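Local atomic coordinates of heavy metal cation tricomponent efflux pump ZneA(CzcA-like) (Cupriavidus metallidurans, PDB entry 4K0J), a protein that exports Zn(II) in exchange for protons, probably as the inner-membrane pump of a three-component RND efflux system for heavy metals. Residues C[136-141]-C[320-325]; C[587-592]-C[612-617]. All coordinates share one frame; numbering follows the deposited sequence.

Interaction 1. Residues C[136-141]-C[320-325]; sequences EIYRYT and YIDRSN
Arg139 sets CB over one face of the Tyr320 ring: Arg139 CB stands 3.8 Å from the ring centroid, a CH-pi contact offset toward the rim. From CG to NE the chain is extended, and the guanidinium plane lies 38° from the ring. Arginine suits this place because its methylenes pack on the tyrosine and on Ile321 while its charged end reaches Tyr320 OH and Gln593, both through weak hydrogen bonds of NH1, and Glu136 by a long salt bridge; Tyr320 OH is hydrogen-bonded more strongly to Gln281. Here the first strand of a βαββαβ unit meets the segment that leads out of its last strand into helix 323-353. The backbones join antiparallel in a classic beta bulge, with Tyr320 and Ile321 both facing Arg139. Arg139 O accepts from Tyr320 N at 2.9 Å, and weakly from Ile321 N, while Arg139 N donates to Ile321 O. Further along, Arg323 N bonds to Ile137 O at 2.9 Å and 171°. The Arg323 chain bends at chi2 (81°) and chi3, and its guanidinium presents one face to Ile137; Arg323 NH1 is hydrogen-bonded to Ile134 O. Asp322 OD1, at the N-cap, accepts from both Ser324 N and Ser324 OG.

Interaction 2. Residues C[587-592]-C[612-617]; sequences VEHVVT and AVTLHP
With chi1 at 74°, Thr614 holds OG1 between its own backbone N and carbonyl carbon, turned to the chain at His589, whose N donates to Thr614 OG1; the modelled 2.5 Å is too short to be trusted in detail. Val613 has CG1 anti to its backbone N (chi1 -179°), and Val587 has CG1 anti to its carbonyl carbon; the two methyls, Val587 CG1 and Val613 CG1, meet at 3.6 Å. Threonine probably suits its place because its hydroxyl can accept a backbone N-H where the chain turns a corner at Glu588 and regular strand pairing begins. From there the antiparallel ladder takes over: Thr614 N bonds to His589 O at 2.9 Å, and Val591 and Ala612 form a hydrogen-bonded pair, with Val591 N to Ala612 O at 2.8 Å and nearly straight. On this pair's face the small Ala612 CB lies 4.2 Å from Val591 CB. Beta-branched valines suit such extended backbone, and Val590 and Val613 share the other face. These are the second and third strands of a ferredoxin-like βαββαβ unit: helices 567-581 and 627-638 pack on the Val590 and Val613 face, 608-615 lies inside the unit beside strand 554-560, and 587-595 is its edge, to which strand 269-272 adds, followed by Asp274, which binds His589 ND1 and Val590 N.

From the N terminus, interaction 1 comes first: after 178 intervening residues, beginning with helix 149-164 beyond strand 135-143, the chain returns as 320-325, closing a long loop at the start of helix 323-353, which runs into a predicted membrane span. Interaction 2 opens only afterwards and closes a short hairpin of 19 intervening residues, so the two loops follow in series, neither nested nor crossed. Interaction 1 is at the exit of one βαββαβ unit, where its first strand meets the segment after its last; interaction 2 joins two strands of another. Tyr320 bridges them: its OH lies 3.6 Å from Val591 CG1, and its ring packs against Ala612 CB, tying the two sheets together.

Interaction 1. Residues C[136-141]-C[320-325]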
# COMPACT_ATOMS: atom_id res chain seq x y z
N GLU C 136 11.52 4.17 -22.64
CA GLU C 136 12.08 5.28 -23.40
C GLU C 136 11.37 5.44 -24.75
O GLU C 136 11.88 5.02 -25.79
CB GLU C 136 13.58 5.06 -23.59
CG GLU C 136 14.33 4.87 -22.28
CD GLU C 136 15.63 4.12 -22.45
OE1 GLU C 136 15.69 3.20 -23.30
OE2 GLU C 136 16.59 4.43 -21.72
N ILE C 137 10.20 6.07 -24.73
CA ILE C 137 9.26 5.94 -25.84
C ILE C 137 9.34 7.02 -26.91
O ILE C 137 8.76 6.87 -27.98
CB ILE C 137 7.81 5.86 -25.32
CG1 ILE C 137 7.49 7.06 -24.43
CG2 ILE C 137 7.58 4.56 -24.56
CD1 ILE C 137 6.07 7.05 -23.91
N TYR C 138 10.07 8.09 -26.64
CA TYR C 138 10.12 9.20 -27.59
C TYR C 138 11.45 9.94 -27.53
O TYR C 138 11.63 10.85 -26.73
CB TYR C 138 8.96 10.16 -27.32
CG TYR C 138 8.83 11.31 -28.30
CD1 TYR C 138 9.33 12.57 -27.98
CD2 TYR C 138 8.20 11.14 -29.52
CE1 TYR C 138 9.20 13.63 -28.87
CE2 TYR C 138 8.07 12.19 -30.41
CZ TYR C 138 8.57 13.43 -30.08
OH TYR C 138 8.44 14.48 -30.96
N ARG C 139 12.38 9.54 -28.39
CA ARG C 139 13.68 10.18 -28.48
C ARG C 139 13.64 11.32 -29.48
O ARG C 139 13.06 11.19 -30.55
CB ARG C 139 14.75 9.16 -28.88
CG ARG C 139 15.07 8.17 -27.77
CD ARG C 139 16.02 7.09 -28.23
NE ARG C 139 16.40 6.23 -27.13
CZ ARG C 139 17.45 6.45 -26.34
NH1 ARG C 139 18.22 7.51 -26.55
NH2 ARG C 139 17.72 5.61 -25.34
N TYR C 140 14.24 12.45 -29.12
CA TYR C 140 14.16 13.64 -29.96
C TYR C 140 15.41 14.50 -29.84
O TYR C 140 16.24 14.29 -28.96
CB TYR C 140 12.93 14.48 -29.61
CG TYR C 140 13.09 15.26 -28.33
CD1 TYR C 140 13.55 16.57 -28.34
CD2 TYR C 140 12.81 14.68 -27.11
CE1 TYR C 140 13.71 17.29 -27.18
CE2 TYR C 140 12.97 15.40 -25.94
CZ TYR C 140 13.42 16.70 -25.98
OH TYR C 140 13.58 17.40 -24.80
N THR C 141 15.50 15.49 -30.71
CA THR C 141 16.60 16.44 -30.70
C THR C 141 16.06 17.81 -31.08
O THR C 141 15.15 17.92 -31.90
CB THR C 141 17.71 16.00 -31.68
OG1 THR C 141 18.29 14.77 -31.23
CG2 THR C 141 18.81 17.04 -31.77
N TYR C 320 13.41 10.99 -33.40
CA TYR C 320 14.08 10.03 -34.26
C TYR C 320 13.69 8.61 -33.86
O TYR C 320 13.77 7.68 -34.67
CB TYR C 320 15.61 10.22 -34.28
CG TYR C 320 16.34 9.99 -32.98
CD1 TYR C 320 16.65 8.71 -32.55
CD2 TYR C 320 16.77 11.07 -32.21
CE1 TYR C 320 17.34 8.50 -31.36
CE2 TYR C 320 17.46 10.86 -31.02
CZ TYR C 320 17.74 9.58 -30.60
OH TYR C 320 18.42 9.36 -29.43
N ILE C 321 13.26 8.45 -32.62
CA ILE C 321 12.55 7.24 -32.21
C ILE C 321 11.22 7.65 -31.59
O ILE C 321 11.15 8.55 -30.76
CB ILE C 321 13.36 6.36 -31.23
CG1 ILE C 321 14.67 5.91 -31.88
CG2 ILE C 321 12.55 5.14 -30.82
CD1 ILE C 321 15.47 4.90 -31.06
N ASP C 322 10.15 6.98 -32.02
CA ASP C 322 8.81 7.30 -31.58
C ASP C 322 7.99 6.01 -31.51
O ASP C 322 7.59 5.48 -32.54
CB ASP C 322 8.18 8.27 -32.56
CG ASP C 322 6.92 8.91 -32.03
OD1 ASP C 322 6.11 8.21 -31.39
OD2 ASP C 322 6.73 10.12 -32.26
N ARG C 323 7.75 5.53 -30.29
CA ARG C 323 7.08 4.25 -30.06
C ARG C 323 5.78 4.10 -30.86
O ARG C 323 5.37 2.98 -31.23
CB ARG C 323 6.82 4.06 -28.57
CG ARG C 323 6.10 2.78 -28.22
CD ARG C 323 7.04 1.60 -28.18
NE ARG C 323 7.83 1.61 -26.96
CZ ARG C 323 9.11 1.95 -26.90
NH1 ARG C 323 9.75 1.93 -25.74
NH2 ARG C 323 9.75 2.29 -28.02
N SER C 324 5.15 5.23 -31.15
CA SER C 324 3.93 5.26 -31.96
C SER C 324 4.15 4.58 -33.31
O SER C 324 3.27 3.87 -33.78
CB SER C 324 3.44 6.69 -32.16
OG SER C 324 3.34 7.36 -30.91
N ASN C 325 5.32 4.80 -33.91
CA ASN C 325 5.65 4.16 -35.18
C ASN C 325 5.54 2.64 -35.06
O ASN C 325 4.94 1.98 -35.91
CB ASN C 325 7.08 4.51 -35.61
CG ASN C 325 7.34 6.00 -35.63
OD1 ASN C 325 6.45 6.80 -35.88
ND2 ASN C 325 8.60 6.38 -35.35

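Interaction 2. Residues C[587-592]-C[612-617]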
# COMPACT_ATOMS: atom_id res chain seq x y z
N VAL C 587 19.67 3.64 -43.76
CA VAL C 587 19.73 4.30 -42.46
C VAL C 587 19.18 5.72 -42.48
O VAL C 587 19.79 6.64 -43.03
CB VAL C 587 21.15 4.30 -41.89
CG1 VAL C 587 21.44 2.97 -41.23
CG2 VAL C 587 22.17 4.58 -42.99
N GLU C 588 18.02 5.90 -41.85
CA GLU C 588 17.34 7.19 -41.79
C GLU C 588 18.15 8.20 -40.99
O GLU C 588 18.52 9.26 -41.50
CB GLU C 588 15.94 7.01 -41.19
CG GLU C 588 15.02 8.21 -41.33
CD GLU C 588 13.60 7.89 -40.92
OE1 GLU C 588 13.27 6.69 -40.77
OE2 GLU C 588 12.80 8.84 -40.75
N HIS C 589 18.41 7.88 -39.73
CA HIS C 589 19.24 8.72 -38.87
C HIS C 589 20.18 7.86 -38.04
O HIS C 589 19.90 6.70 -37.76
CB HIS C 589 18.37 9.55 -37.92
CG HIS C 589 17.51 10.56 -38.61
ND1 HIS C 589 17.97 11.82 -38.96
CD2 HIS C 589 16.21 10.51 -39.00
CE1 HIS C 589 16.99 12.49 -39.55
NE2 HIS C 589 15.92 11.72 -39.58
N VAL C 590 21.31 8.44 -37.64
CA VAL C 590 22.25 7.77 -36.75
C VAL C 590 22.64 8.72 -35.62
O VAL C 590 23.10 9.84 -35.86
CB VAL C 590 23.52 7.30 -37.48
CG1 VAL C 590 24.40 6.50 -36.54
CG2 VAL C 590 23.15 6.48 -38.70
N VAL C 591 22.43 8.26 -34.39
CA VAL C 591 22.67 9.07 -33.20
C VAL C 591 23.69 8.40 -32.29
O VAL C 591 23.57 7.23 -31.97
CB VAL C 591 21.36 9.27 -32.41
CG1 VAL C 591 21.66 9.75 -31.00
CG2 VAL C 591 20.43 10.23 -33.12
N THR C 592 24.70 9.15 -31.88
CA THR C 592 25.68 8.64 -30.93
C THR C 592 25.52 9.34 -29.58
O THR C 592 25.29 10.55 -29.52
CB THR C 592 27.14 8.84 -31.41
OG1 THR C 592 27.46 10.24 -31.42
CG2 THR C 592 27.34 8.26 -32.80
N ALA C 612 22.25 4.94 -31.52
CA ALA C 612 20.94 4.59 -32.04
C ALA C 612 20.94 4.66 -33.57
O ALA C 612 21.28 5.68 -34.16
CB ALA C 612 19.87 5.48 -31.45
N VAL C 613 20.56 3.55 -34.20
CA VAL C 613 20.53 3.46 -35.65
C VAL C 613 19.11 3.27 -36.18
O VAL C 613 18.54 2.18 -36.07
CB VAL C 613 21.38 2.30 -36.15
CG1 VAL C 613 21.35 2.24 -37.67
CG2 VAL C 613 22.80 2.44 -35.66
N THR C 614 18.55 4.33 -36.74
CA THR C 614 17.19 4.29 -37.27
C THR C 614 17.22 3.90 -38.74
O THR C 614 18.15 4.26 -39.46
CB THR C 614 16.49 5.65 -37.12
OG1 THR C 614 17.01 6.57 -38.08
CG2 THR C 614 16.70 6.21 -35.72
N LEU C 615 16.21 3.16 -39.17
CA LEU C 615 16.18 2.65 -40.54
C LEU C 615 15.08 3.28 -41.38
O LEU C 615 14.23 4.02 -40.88
CB LEU C 615 16.00 1.13 -40.54
CG LEU C 615 16.94 0.33 -39.63
CD1 LEU C 615 16.66 -1.16 -39.75
CD2 LEU C 615 18.39 0.65 -39.94
N HIS C 616 15.10 2.98 -42.67
CA HIS C 616 14.00 3.31 -43.57
C HIS C 616 12.96 2.20 -43.50
O HIS C 616 13.28 1.09 -43.07
CB HIS C 616 14.51 3.46 -45.00
CG HIS C 616 15.22 4.75 -45.26
ND1 HIS C 616 14.56 5.96 -45.32
CD2 HIS C 616 16.52 5.03 -45.48
CE1 HIS C 616 15.43 6.92 -45.57
NE2 HIS C 616 16.63 6.38 -45.67
N PRO C 617 11.71 2.50 -43.89
CA PRO C 617 10.71 1.44 -44.00
C PRO C 617 11.23 0.30 -44.87
O PRO C 617 11.79 0.56 -45.93
CB PRO C 617 9.55 2.15 -44.69
CG PRO C 617 9.67 3.56 -44.28
CD PRO C 617 11.14 3.83 -44.17